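Local coordinates for transcriptional regulator (LacI family) (Clostridium acetobutylicum ATCC 824, PDB 3G85), which probably acts as a DNA-binding transcription factor of the LacI family, regulating genes through cis-regulatory DNA, at residues 36-41 with 45-50; 133-138 with 197-202; 148-153 with 158-163; 178-183 with 208-213; 253-258 with 268-273. All blocks are in the same frame, centred on the assembly; numbering follows the deposited sequence.

Contact 1. Residues 36-41 with 45-50; sequences SKLAKQ and YNVVIC
Leu38 meets Tyr45 and Val47 in a buried, largely apolar helix-to-strand contact at the second half of a beta-alpha-beta unit, strand 13-19, helix 27-40 and strand 46-52, in a lobe of the periplasmic-binding-protein-like fold. The unit begins the N-terminal parallel sheet, and strand 46-52 is its outermost strand on that side. Helix 27-40 ends and the chain turns within a few residues into the strand, so that the last helical turn lies against the strand's first residues. Leu38 is the single helix residue that reaches across. With CG beside the backbone N and anti to the carbonyl carbon (chi1 -72°), both its methyls face the start of the strand segment, near Tyr45 O. CD2 lies against the root of the tyrosine, 4.0 Å from Tyr45 CB, and the two side chains cross at about a right angle. CD1, the other branch, is 3.6 Å from Tyr45 O. No hydrogen bond links the two segments; the backbone of the strand is instead paired with strand 13-19, where Asn46 and Val48 bond to Ile14. On the helix side, the backbone N of Gln41 closes the final turn on Leu38 O at 3.0 Å. Helix 245-260 packs on the same group of side chains, Ile253 touching Leu38 and Glu257 touching Tyr45. Val47, which also touches Leu34, one helical turn before Leu38, turns a single methyl to the leucine: its CG2 stands 3.5 Å from Leu38 CD1, a close methyl-methyl approach.

Contact 2. Residues 133-138 with 197-202; sequences ILTESL and DSIALG
In the second lobe of the periplasmic-binding-protein-like fold, helix 197-209 packs on strand 131-134 and the residues that follow it through one residue, Ile199, which meets Ile133 and Thr135. Strand 131-134 lies next to strand 191-194 in the mixed sheet, and the helix starts just after the latter, so its first turn comes down over the neighbouring strand. Ile199 divides its two branches between these two partners. The gamma methyl CG2, set anti to the backbone N while CG1 takes a chi1 of -76°, meets Ile133: the two CG2 methyls are 3.5 Å apart, and Ile133 CB follows at 4.1 Å from Ile199 CG2. The longer branch runs on to Thr135, where Ile199 CD1 lies 3.7 Å from Thr135 CB and 3.8 Å from Thr135 N. The threonine thus offers its carbon side to the helix, CG2 also coming within 4.1 Å of Ile199 CD1. Its polar atoms have partners apart from the helix: Thr135 N is bonded to the side chain of Asn195, and OG1 makes a weak hydrogen bond to Ala168 O. Ile199 also touches Cys194, and its own amide bonds to Ser196 OG at the start of the helix. No hydrogen bond joins the two segments, which implies that their direct contact is made by apolar fit, with nearby polar groups bonded to the loops that follow the strands.

Contact 3. Residues 148-153 with 158-163; sequences GFIETC and IKISEN
Cys153, near the end of helix 140-155, meets Ile158 and Ile160 through a backbone hydrogen bond and a small apolar cluster that fold the following chain back on the helix, in a lobe of the periplasmic-binding-protein-like fold. The segment 158-163 belongs to the connection from that helix to the edge strand 165-167. The polar link is Ile158 N to Cys153 O, 2.9 Å long with an N-H...O angle of 161°; its donor stands above the carbonyl plane, 36° out of it. The apolar contacts centre on Cys153 and Ile160. Cys153 CB packs beside Ile158 CB at 3.8 Å, right next to the backbone bond. Ile160 directs CG1 and CD1 at the helix side chains. Its CG1 is 3.9 Å from Cys153 CB and comes within 4.2 Å of Ile150 CD1, the methyl of a side chain that leaves the helix to one side and bends its tip towards the loop. Ile160 CD1 approaches the aromatic ring obliquely, 4.1 Å from Phe149 CE2, and the two side chains cross at roughly a right angle. This ring is also stacked with Phe193 of strand 191-194, and Ala130 touches both Ile158 and Ile160. With SG beside the backbone N (chi1 -79°), Cys153 hangs back along the helix over one face of the Phe149 ring, SG standing 3.6 Å above the ring plane and offset toward the rim. The sulfur reaches both loop isoleucines: Cys153 SG is 3.9 Å from Ile158 CG2 and 3.7 Å from Ile160 CD1.

Contact 4. Residues 178-183 with 208-213; sequences AAKKLM and NKRQIS
Met183 and Arg210 both place CG beside the backbone N (chi1 -65° and -66°), and from there the two side chains run alongside one another, pointing in opposite directions. The contact joins the C-terminal ends of helices 172-182 and 197-209 at the surface of a lobe of the periplasmic-binding-protein-like fold, and the second helix finishes in a Schellman motif, with Gln211 at positive phi (59°), after which Ile212 points back to the first helix. Arg210 stays extended from CG to NE and carries its guanidinium across to the other helix end; Met183, a selenomethionine, bends at chi2 and chi3, and SE turns towards Ile212. The guanidinium nitrogens lie close to aliphatic carbon: Arg210 NH1 is 3.4 Å from Met183 CB, while Arg210 NH2 lies 3.8 Å from Lys180 CG, where the lysine and arginine chains cross at about a right angle. A water at the guanidinium edge, in its plane, accepts from Arg210 NH1 at 2.7 Å and donates to Lys180 O at 2.6 Å, bridging the arginine to the end of helix 172-182. Lys180 NZ stays 5.4 Å from Arg210 NH2, the like charges not in contact. Met183 and Ile212 both also touch Leu207 of helix 197-209. Their own meeting is tip to tip and close, Met183 SE standing 3.3 Å from Ile212 CD1.

Contact 5. Residues 253-258 with 268-273; sequences ISLVEK and TSILFD
Leu255 meets Thr268 and Ile270 with one of its methyls. From CB, which points from helix 245-260 towards the strand, CG lies beside the backbone N and anti to the carbonyl carbon (chi1 -71°); chi2, at -164°, then leaves CD2 as the branch directed at the segment 268-273. This methyl, Leu255 CD2, is 3.9 Å from Thr268 CG2, the two side chains crossing at a slant. It also comes within 4.2 Å of Ile270 CG1, where leucine and isoleucine run past one another, pointing opposite ways. Two residues apart along the chain, Thr268 and Ile270 thus present carbon atoms to the same tip. Thr268 keeps its hydroxyl for another partner: OG1 is hydrogen-bonded to Glu265 O in the preceding loop. No hydrogen bond spans the segments. The strand is held by its neighbour instead, Ile270 pairing through the backbone with Ser106 and Asn108. The contact therefore packs helix 245-260 over a face of the N-terminal lobe's parallel sheet, near its outermost strand 269-272, with Leu255 also touching Val107 of strand 105-109, Ile270 touching Thr251, one helical turn before Leu255, and Ile253 facing helix 27-40.

Overall arrangement
From the N terminus, contact 1 closes the short turn between helix 27-40 and strand 46-52 at one edge of the N-terminal parallel sheet. Contact 2 then closes a long loop in the other lobe, and contact 3, a short return of the loop after helix 140-155, falls within it. Contact 4 crosses contact 2, since their segments alternate; both use helix 197-209, and they touch where Ile133 meets Ala178. Contact 5 comes last, when the chain has returned to the first lobe, and closes the connection from helix 245-260 to strand 269-272. It touches contact 1, with centres about 15 Å apart, whereas contacts 1 and 4 lie about 42 Å apart between centres.

Contact 1. Residues 36-41 with 45-50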
# COMPACT_ATOMS: atom_id res chain seq x y z
N SER A 36 -3.59 -7.89 -17.06
CA SER A 36 -4.14 -9.22 -16.84
C SER A 36 -5.66 -9.26 -16.92
O SER A 36 -6.25 -10.20 -17.49
CB SER A 36 -3.65 -9.75 -15.50
OG SER A 36 -4.51 -10.75 -15.05
N LYS A 37 -6.29 -8.25 -16.33
CA LYS A 37 -7.74 -8.06 -16.36
C LYS A 37 -8.23 -7.81 -17.80
O LYS A 37 -9.22 -8.42 -18.23
CB LYS A 37 -8.12 -6.87 -15.49
CG LYS A 37 -9.61 -6.58 -15.46
CD LYS A 37 -10.36 -7.71 -14.89
CE LYS A 37 -11.82 -7.33 -14.79
NZ LYS A 37 -12.56 -8.48 -14.25
N LEU A 38 -7.56 -6.93 -18.53
CA LEU A 38 -7.98 -6.64 -19.91
C LEU A 38 -7.84 -7.82 -20.86
O LEU A 38 -8.71 -8.03 -21.74
CB LEU A 38 -7.25 -5.42 -20.45
CG LEU A 38 -7.82 -4.19 -19.75
CD1 LEU A 38 -7.05 -2.98 -20.18
CD2 LEU A 38 -9.35 -4.04 -20.00
N ALA A 39 -6.75 -8.58 -20.70
CA ALA A 39 -6.50 -9.78 -21.48
C ALA A 39 -7.60 -10.80 -21.28
O ALA A 39 -7.93 -11.54 -22.21
CB ALA A 39 -5.16 -10.38 -21.13
N LYS A 40 -8.17 -10.85 -20.08
CA LYS A 40 -9.25 -11.79 -19.78
C LYS A 40 -10.58 -11.32 -20.35
O LYS A 40 -11.54 -12.09 -20.42
CB LYS A 40 -9.40 -12.00 -18.28
CG LYS A 40 -8.52 -13.09 -17.70
CD LYS A 40 -8.75 -13.23 -16.19
CE LYS A 40 -8.10 -12.08 -15.41
NZ LYS A 40 -8.41 -12.14 -13.94
N GLN A 41 -10.64 -10.05 -20.74
CA GLN A 41 -11.89 -9.45 -21.22
C GLN A 41 -11.77 -9.07 -22.68
O GLN A 41 -12.53 -8.22 -23.16
CB GLN A 41 -12.21 -8.18 -20.43
CG GLN A 41 -12.44 -8.39 -18.97
CD GLN A 41 -13.22 -7.27 -18.37
OE1 GLN A 41 -13.27 -6.15 -18.92
NE2 GLN A 41 -13.84 -7.55 -17.23
N TYR A 45 -11.36 -2.36 -23.24
CA TYR A 45 -10.97 -0.98 -22.85
C TYR A 45 -9.51 -0.73 -23.18
O TYR A 45 -8.67 -1.63 -23.05
CB TYR A 45 -11.18 -0.74 -21.33
CG TYR A 45 -12.62 -0.65 -20.90
CD1 TYR A 45 -13.32 0.55 -21.00
CD2 TYR A 45 -13.28 -1.77 -20.43
CE1 TYR A 45 -14.66 0.63 -20.61
CE2 TYR A 45 -14.61 -1.70 -20.05
CZ TYR A 45 -15.30 -0.50 -20.15
OH TYR A 45 -16.62 -0.45 -19.78
N ASN A 46 -9.21 0.50 -23.60
CA ASN A 46 -7.86 1.03 -23.52
C ASN A 46 -7.66 1.55 -22.09
O ASN A 46 -8.58 2.12 -21.48
CB ASN A 46 -7.66 2.23 -24.45
CG ASN A 46 -7.86 1.90 -25.91
OD1 ASN A 46 -8.61 2.61 -26.62
ND2 ASN A 46 -7.19 0.85 -26.38
N VAL A 47 -6.46 1.36 -21.58
CA VAL A 47 -6.03 1.98 -20.34
C VAL A 47 -4.84 2.89 -20.66
O VAL A 47 -4.01 2.60 -21.53
CB VAL A 47 -5.61 0.91 -19.28
CG1 VAL A 47 -4.85 1.56 -18.10
CG2 VAL A 47 -6.84 0.16 -18.76
N VAL A 48 -4.77 3.99 -19.93
CA VAL A 48 -3.74 4.99 -20.11
C VAL A 48 -3.28 5.30 -18.68
O VAL A 48 -4.10 5.23 -17.76
CB VAL A 48 -4.42 6.16 -20.81
CG1 VAL A 48 -3.90 7.46 -20.40
CG2 VAL A 48 -4.37 5.94 -22.32
N ILE A 49 -1.97 5.52 -18.47
CA ILE A 49 -1.48 5.95 -17.16
C ILE A 49 -1.07 7.43 -17.28
O ILE A 49 -0.29 7.80 -18.18
CB ILE A 49 -0.30 5.06 -16.68
CG1 ILE A 49 -0.72 3.57 -16.58
CG2 ILE A 49 0.27 5.56 -15.33
CD1 ILE A 49 0.51 2.64 -16.53
N CYS A 50 -1.61 8.26 -16.39
CA CYS A 50 -1.40 9.71 -16.36
C CYS A 50 -0.68 10.11 -15.07
O CYS A 50 -1.32 10.39 -14.03
CB CYS A 50 -2.74 10.44 -16.47
SG CYS A 50 -3.67 10.05 -17.95

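Contact 2. Residues 133-138 with 197-202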
# COMPACT_ATOMS: atom_id res chain seq x y z
N ILE A 133 9.95 0.39 11.80
CA ILE A 133 10.58 1.33 10.91
C ILE A 133 9.52 1.75 9.91
O ILE A 133 8.99 0.90 9.16
CB ILE A 133 11.78 0.71 10.20
CG1 ILE A 133 12.87 0.31 11.23
CG2 ILE A 133 12.34 1.66 9.16
CD1 ILE A 133 14.01 -0.45 10.59
N LEU A 134 9.22 3.04 9.92
CA LEU A 134 8.09 3.60 9.20
C LEU A 134 8.48 4.71 8.28
O LEU A 134 9.03 5.74 8.72
CB LEU A 134 7.05 4.14 10.19
CG LEU A 134 6.52 3.14 11.24
CD1 LEU A 134 5.65 3.88 12.27
CD2 LEU A 134 5.75 1.95 10.63
N THR A 135 8.16 4.53 7.01
CA THR A 135 8.16 5.63 6.09
C THR A 135 6.88 6.49 6.29
O THR A 135 5.82 5.98 6.69
CB THR A 135 8.29 5.12 4.67
OG1 THR A 135 8.51 6.24 3.79
CG2 THR A 135 7.02 4.30 4.23
N GLU A 136 7.00 7.80 6.06
CA GLU A 136 5.89 8.72 6.37
C GLU A 136 4.59 8.35 5.63
O GLU A 136 4.62 7.92 4.47
CB GLU A 136 6.28 10.17 6.03
CG GLU A 136 6.40 10.42 4.52
CD GLU A 136 6.69 11.89 4.18
OE1 GLU A 136 6.19 12.80 4.90
OE2 GLU A 136 7.42 12.10 3.18
N SER A 137 3.46 8.48 6.32
CA SER A 137 2.18 8.11 5.73
C SER A 137 1.80 9.07 4.62
O SER A 137 1.77 10.28 4.81
CB SER A 137 1.08 8.06 6.79
OG SER A 137 1.43 7.18 7.83
N LEU A 138 1.56 8.53 3.43
CA LEU A 138 1.12 9.36 2.32
C LEU A 138 -0.39 9.55 2.31
O LEU A 138 -0.90 10.30 1.50
CB LEU A 138 1.56 8.76 0.98
CG LEU A 138 3.08 8.67 0.84
CD1 LEU A 138 3.37 8.13 -0.55
CD2 LEU A 138 3.73 10.04 1.07
N ASP A 197 7.99 -3.14 2.12
CA ASP A 197 8.93 -4.22 1.80
C ASP A 197 10.29 -3.68 1.34
O ASP A 197 11.30 -4.33 1.62
CB ASP A 197 8.39 -5.16 0.73
CG ASP A 197 8.08 -4.43 -0.56
OD1 ASP A 197 7.18 -3.57 -0.53
OD2 ASP A 197 8.80 -4.65 -1.57
N SER A 198 10.35 -2.51 0.71
CA SER A 198 11.65 -1.95 0.30
C SER A 198 12.49 -1.66 1.54
O SER A 198 13.69 -1.90 1.57
CB SER A 198 11.48 -0.64 -0.49
OG SER A 198 10.93 -0.93 -1.76
N ILE A 199 11.83 -1.14 2.57
CA ILE A 199 12.49 -0.87 3.82
C ILE A 199 13.04 -2.18 4.38
O ILE A 199 14.20 -2.26 4.80
CB ILE A 199 11.53 -0.15 4.80
CG1 ILE A 199 11.39 1.34 4.40
CG2 ILE A 199 11.99 -0.33 6.26
CD1 ILE A 199 10.36 2.06 5.20
N ALA A 200 12.21 -3.22 4.38
CA ALA A 200 12.63 -4.53 4.91
C ALA A 200 13.82 -5.13 4.16
O ALA A 200 14.72 -5.71 4.77
CB ALA A 200 11.44 -5.50 4.89
N LEU A 201 13.84 -4.95 2.85
CA LEU A 201 14.96 -5.48 2.06
C LEU A 201 16.29 -4.78 2.41
O LEU A 201 17.34 -5.44 2.52
CB LEU A 201 14.70 -5.35 0.56
CG LEU A 201 13.57 -6.27 0.07
CD1 LEU A 201 13.27 -5.89 -1.40
CD2 LEU A 201 13.89 -7.80 0.29
N GLY A 202 16.22 -3.48 2.64
CA GLY A 202 17.39 -2.71 3.08
C GLY A 202 17.85 -3.14 4.47
O GLY A 202 19.06 -3.26 4.74

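Contact 3. Residues 148-153 with 158-163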
# COMPACT_ATOMS: atom_id res chain seq x y z
N GLY A 148 -3.10 -0.10 13.38
CA GLY A 148 -3.46 -1.52 13.54
C GLY A 148 -2.34 -2.31 14.22
O GLY A 148 -2.62 -3.13 15.11
N PHE A 149 -1.10 -2.08 13.82
CA PHE A 149 0.04 -2.76 14.43
C PHE A 149 0.25 -2.33 15.89
O PHE A 149 0.34 -3.16 16.79
CB PHE A 149 1.35 -2.54 13.63
CG PHE A 149 2.53 -3.27 14.21
CD1 PHE A 149 2.64 -4.64 14.03
CD2 PHE A 149 3.51 -2.60 14.97
CE1 PHE A 149 3.72 -5.35 14.54
CE2 PHE A 149 4.60 -3.31 15.54
CZ PHE A 149 4.70 -4.68 15.34
N ILE A 150 0.34 -1.02 16.10
CA ILE A 150 0.67 -0.42 17.39
C ILE A 150 -0.39 -0.74 18.46
O ILE A 150 -0.06 -1.24 19.54
CB ILE A 150 0.87 1.12 17.24
CG1 ILE A 150 2.06 1.44 16.33
CG2 ILE A 150 1.04 1.82 18.60
CD1 ILE A 150 3.27 0.63 16.65
N GLU A 151 -1.65 -0.47 18.14
CA GLU A 151 -2.78 -0.76 19.03
C GLU A 151 -2.92 -2.25 19.35
O GLU A 151 -3.24 -2.61 20.48
CB GLU A 151 -4.10 -0.21 18.47
CG GLU A 151 -4.14 1.34 18.45
CD GLU A 151 -5.40 1.96 17.83
OE1 GLU A 151 -6.43 1.27 17.65
OE2 GLU A 151 -5.34 3.19 17.54
N THR A 152 -2.68 -3.10 18.35
CA THR A 152 -2.76 -4.53 18.56
C THR A 152 -1.61 -4.99 19.44
O THR A 152 -1.78 -5.93 20.24
CB THR A 152 -2.83 -5.30 17.21
OG1 THR A 152 -3.96 -4.82 16.44
CG2 THR A 152 -2.97 -6.80 17.44
N CYS A 153 -0.46 -4.35 19.31
CA CYS A 153 0.66 -4.71 20.17
C CYS A 153 0.30 -4.39 21.62
O CYS A 153 0.50 -5.23 22.49
CB CYS A 153 1.94 -3.99 19.77
SG CYS A 153 2.75 -4.75 18.35
N ILE A 158 2.69 -6.55 23.93
CA ILE A 158 3.95 -6.29 23.22
C ILE A 158 4.28 -4.81 23.38
O ILE A 158 3.53 -3.94 22.90
CB ILE A 158 3.85 -6.67 21.71
CG1 ILE A 158 3.47 -8.15 21.55
CG2 ILE A 158 5.16 -6.35 21.00
CD1 ILE A 158 3.13 -8.57 20.10
N LYS A 159 5.38 -4.51 24.07
CA LYS A 159 5.78 -3.11 24.30
C LYS A 159 6.35 -2.51 23.01
O LYS A 159 7.17 -3.13 22.37
CB LYS A 159 6.84 -3.01 25.42
CG LYS A 159 7.20 -1.55 25.80
CD LYS A 159 8.36 -1.46 26.83
CE LYS A 159 8.70 0.02 27.15
NZ LYS A 159 10.05 0.21 27.82
N ILE A 160 5.89 -1.33 22.62
CA ILE A 160 6.58 -0.56 21.60
C ILE A 160 6.93 0.79 22.16
O ILE A 160 6.12 1.73 22.10
CB ILE A 160 5.77 -0.29 20.29
CG1 ILE A 160 4.81 -1.42 19.94
CG2 ILE A 160 6.72 0.07 19.12
CD1 ILE A 160 5.54 -2.64 19.45
N SER A 161 8.16 0.90 22.65
CA SER A 161 8.72 2.17 23.11
C SER A 161 8.77 3.16 21.95
O SER A 161 9.12 2.80 20.82
CB SER A 161 10.11 1.94 23.69
OG SER A 161 10.10 0.77 24.52
N GLU A 162 8.41 4.42 22.24
CA GLU A 162 8.29 5.48 21.22
C GLU A 162 9.59 5.72 20.48
O GLU A 162 9.60 6.11 19.32
CB GLU A 162 7.84 6.77 21.89
CG GLU A 162 7.32 7.82 20.92
CD GLU A 162 6.97 9.11 21.64
OE1 GLU A 162 6.81 9.07 22.90
OE2 GLU A 162 6.85 10.15 20.96
N ASN A 163 10.70 5.49 21.16
CA ASN A 163 11.99 5.67 20.54
C ASN A 163 12.36 4.46 19.69
O ASN A 163 13.39 4.47 19.00
CB ASN A 163 13.07 5.93 21.58
CG ASN A 163 13.38 4.70 22.38
OD1 ASN A 163 12.49 4.12 22.99
ND2 ASN A 163 14.64 4.29 22.37

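Contact 4. Residues 178-183 with 208-213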
# COMPACT_ATOMS: atom_id res chain seq x y z
N ALA A 178 18.01 3.15 8.06
CA ALA A 178 17.21 2.92 9.25
C ALA A 178 17.81 1.79 10.11
O ALA A 178 17.83 1.89 11.33
CB ALA A 178 15.74 2.61 8.88
N ALA A 179 18.28 0.71 9.47
CA ALA A 179 18.83 -0.42 10.20
C ALA A 179 20.12 -0.02 10.92
O ALA A 179 20.41 -0.53 12.02
CB ALA A 179 19.11 -1.58 9.26
N LYS A 180 20.90 0.86 10.30
CA LYS A 180 22.15 1.35 10.90
C LYS A 180 21.85 2.12 12.21
O LYS A 180 22.56 1.98 13.20
CB LYS A 180 22.94 2.19 9.91
CG LYS A 180 23.54 1.37 8.79
CD LYS A 180 24.43 2.19 7.86
CE LYS A 180 24.99 1.33 6.73
NZ LYS A 180 25.93 2.13 5.84
N LYS A 181 20.76 2.88 12.21
CA LYS A 181 20.29 3.55 13.44
C LYS A 181 19.74 2.54 14.43
O LYS A 181 20.08 2.59 15.62
CB LYS A 181 19.20 4.56 13.13
CG LYS A 181 19.62 5.58 12.16
CD LYS A 181 18.47 6.54 11.85
CE LYS A 181 18.88 7.42 10.67
NZ LYS A 181 17.79 8.29 10.16
N LEU A 182 18.87 1.64 13.96
CA LEU A 182 18.34 0.56 14.79
C LEU A 182 19.49 -0.12 15.53
O LEU A 182 19.37 -0.40 16.71
CB LEU A 182 17.59 -0.51 13.97
CG LEU A 182 16.90 -1.68 14.68
CD1 LEU A 182 15.78 -1.17 15.63
CD2 LEU A 182 16.34 -2.73 13.71
N MSE A 183 20.59 -0.35 14.82
CA MSE A 183 21.75 -1.04 15.38
C MSE A 183 22.47 -0.23 16.47
O MSE A 183 23.20 -0.81 17.28
CB MSE A 183 22.74 -1.45 14.29
CG MSE A 183 22.22 -2.48 13.29
SE MSE A 183 21.92 -4.22 14.10
CE MSE A 183 20.07 -4.09 14.71
N ASN A 208 22.30 -8.94 7.53
CA ASN A 208 23.17 -9.97 6.94
C ASN A 208 24.67 -9.63 7.05
O ASN A 208 25.47 -10.49 7.44
CB ASN A 208 22.78 -10.23 5.48
CG ASN A 208 21.49 -11.03 5.35
OD1 ASN A 208 20.99 -11.58 6.34
ND2 ASN A 208 20.96 -11.12 4.13
N LYS A 209 25.04 -8.40 6.70
CA LYS A 209 26.42 -7.92 6.80
C LYS A 209 26.94 -8.03 8.25
O LYS A 209 28.08 -8.42 8.48
CB LYS A 209 26.55 -6.46 6.34
CG LYS A 209 26.73 -6.25 4.84
CD LYS A 209 27.12 -4.80 4.48
CE LYS A 209 28.62 -4.53 4.74
NZ LYS A 209 29.22 -3.38 3.97
N ARG A 210 26.08 -7.70 9.21
CA ARG A 210 26.45 -7.70 10.61
C ARG A 210 26.21 -9.05 11.29
O ARG A 210 26.44 -9.19 12.49
CB ARG A 210 25.76 -6.55 11.33
CG ARG A 210 26.28 -5.22 10.80
CD ARG A 210 25.83 -4.01 11.55
NE ARG A 210 26.17 -2.80 10.78
CZ ARG A 210 26.02 -1.56 11.23
NH1 ARG A 210 25.56 -1.35 12.46
NH2 ARG A 210 26.34 -0.53 10.47
N GLN A 211 25.78 -10.05 10.50
CA GLN A 211 25.58 -11.44 10.95
C GLN A 211 24.56 -11.57 12.09
O GLN A 211 24.70 -12.40 13.00
CB GLN A 211 26.92 -12.09 11.31
CG GLN A 211 28.07 -11.64 10.41
CD GLN A 211 29.35 -12.44 10.62
OE1 GLN A 211 29.35 -13.67 10.53
NE2 GLN A 211 30.44 -11.74 10.88
N ILE A 212 23.52 -10.75 12.04
CA ILE A 212 22.43 -10.86 12.98
C ILE A 212 21.46 -11.87 12.38
O ILE A 212 21.11 -11.78 11.20
CB ILE A 212 21.81 -9.50 13.27
CG1 ILE A 212 22.84 -8.63 13.97
CG2 ILE A 212 20.56 -9.62 14.13
CD1 ILE A 212 22.90 -7.25 13.43
N SER A 213 21.06 -12.85 13.18
CA SER A 213 20.25 -13.96 12.69
C SER A 213 18.77 -13.64 12.53
O SER A 213 18.13 -13.13 13.46
CB SER A 213 20.42 -15.17 13.60
OG SER A 213 21.77 -15.59 13.60
O HOH W 1 25.08 1.22 13.10

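Contact 5. Residues 253-258 with 268-273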
# COMPACT_ATOMS: atom_id res chain seq x y z
N ILE A 253 -11.39 -2.00 -12.89
CA ILE A 253 -11.98 -2.12 -14.24
C ILE A 253 -13.41 -2.69 -14.20
O ILE A 253 -14.28 -2.20 -14.92
CB ILE A 253 -11.10 -3.00 -15.15
CG1 ILE A 253 -9.71 -2.35 -15.31
CG2 ILE A 253 -11.82 -3.36 -16.48
CD1 ILE A 253 -8.79 -3.09 -16.27
N SER A 254 -13.63 -3.71 -13.37
CA SER A 254 -14.97 -4.30 -13.21
C SER A 254 -15.98 -3.27 -12.79
O SER A 254 -17.09 -3.24 -13.35
CB SER A 254 -14.98 -5.40 -12.14
OG SER A 254 -14.18 -6.50 -12.52
N LEU A 255 -15.61 -2.48 -11.78
CA LEU A 255 -16.46 -1.41 -11.28
C LEU A 255 -16.72 -0.38 -12.38
O LEU A 255 -17.86 0.05 -12.58
CB LEU A 255 -15.84 -0.71 -10.08
CG LEU A 255 -15.76 -1.41 -8.73
CD1 LEU A 255 -15.47 -0.35 -7.66
CD2 LEU A 255 -17.07 -2.14 -8.44
N VAL A 256 -15.65 0.04 -13.07
CA VAL A 256 -15.81 1.00 -14.16
C VAL A 256 -16.88 0.56 -15.20
O VAL A 256 -17.78 1.33 -15.54
CB VAL A 256 -14.46 1.26 -14.85
CG1 VAL A 256 -14.65 1.76 -16.30
CG2 VAL A 256 -13.69 2.26 -14.01
N GLU A 257 -16.75 -0.67 -15.66
CA GLU A 257 -17.65 -1.27 -16.63
C GLU A 257 -19.09 -1.27 -16.11
O GLU A 257 -20.00 -0.88 -16.83
CB GLU A 257 -17.15 -2.68 -16.89
CG GLU A 257 -18.05 -3.60 -17.68
CD GLU A 257 -17.25 -4.66 -18.43
OE1 GLU A 257 -16.10 -4.98 -18.02
OE2 GLU A 257 -17.78 -5.16 -19.45
N LYS A 258 -19.27 -1.65 -14.84
CA LYS A 258 -20.61 -1.72 -14.27
C LYS A 258 -21.21 -0.32 -14.05
O LYS A 258 -22.46 -0.12 -14.09
CB LYS A 258 -20.56 -2.55 -13.01
CG LYS A 258 -20.26 -4.03 -13.32
CD LYS A 258 -19.98 -4.86 -12.08
CE LYS A 258 -19.54 -6.29 -12.41
NZ LYS A 258 -20.58 -7.02 -13.22
N THR A 268 -20.09 2.40 -4.51
CA THR A 268 -19.88 0.98 -4.32
C THR A 268 -18.45 0.82 -3.77
O THR A 268 -17.50 1.41 -4.30
CB THR A 268 -20.09 0.25 -5.66
OG1 THR A 268 -21.51 0.22 -5.95
CG2 THR A 268 -19.53 -1.18 -5.61
N SER A 269 -18.30 0.05 -2.70
CA SER A 269 -17.05 0.02 -1.96
C SER A 269 -16.67 -1.44 -1.79
O SER A 269 -17.35 -2.18 -1.07
CB SER A 269 -17.22 0.70 -0.59
OG SER A 269 -17.80 1.99 -0.78
N ILE A 270 -15.62 -1.86 -2.50
CA ILE A 270 -15.07 -3.20 -2.37
C ILE A 270 -13.92 -3.17 -1.38
O ILE A 270 -12.97 -2.36 -1.53
CB ILE A 270 -14.55 -3.76 -3.71
CG1 ILE A 270 -15.58 -3.57 -4.83
CG2 ILE A 270 -14.17 -5.25 -3.55
CD1 ILE A 270 -17.02 -3.98 -4.45
N LEU A 271 -13.98 -4.05 -0.39
CA LEU A 271 -12.98 -4.11 0.61
C LEU A 271 -12.21 -5.44 0.53
O LEU A 271 -12.78 -6.49 0.77
CB LEU A 271 -13.62 -3.93 2.00
CG LEU A 271 -12.65 -3.73 3.16
CD1 LEU A 271 -11.71 -2.46 3.01
CD2 LEU A 271 -13.40 -3.69 4.51
N PHE A 272 -10.92 -5.37 0.19
CA PHE A 272 -10.09 -6.56 0.10
C PHE A 272 -9.49 -6.92 1.43
O PHE A 272 -9.28 -6.05 2.30
CB PHE A 272 -8.92 -6.39 -0.90
CG PHE A 272 -9.33 -6.58 -2.32
CD1 PHE A 272 -8.90 -7.70 -3.03
CD2 PHE A 272 -10.19 -5.66 -2.94
CE1 PHE A 272 -9.28 -7.89 -4.35
CE2 PHE A 272 -10.58 -5.83 -4.26
CZ PHE A 272 -10.14 -6.95 -4.96
N ASP A 273 -9.16 -8.20 1.56
CA ASP A 273 -8.38 -8.66 2.70
C ASP A 273 -6.91 -8.60 2.26
O ASP A 273 -6.59 -9.12 1.19
CB ASP A 273 -8.72 -10.12 3.03
CG ASP A 273 -7.77 -10.71 4.10
OD1 ASP A 273 -7.88 -10.33 5.27
OD2 ASP A 273 -6.87 -11.53 3.76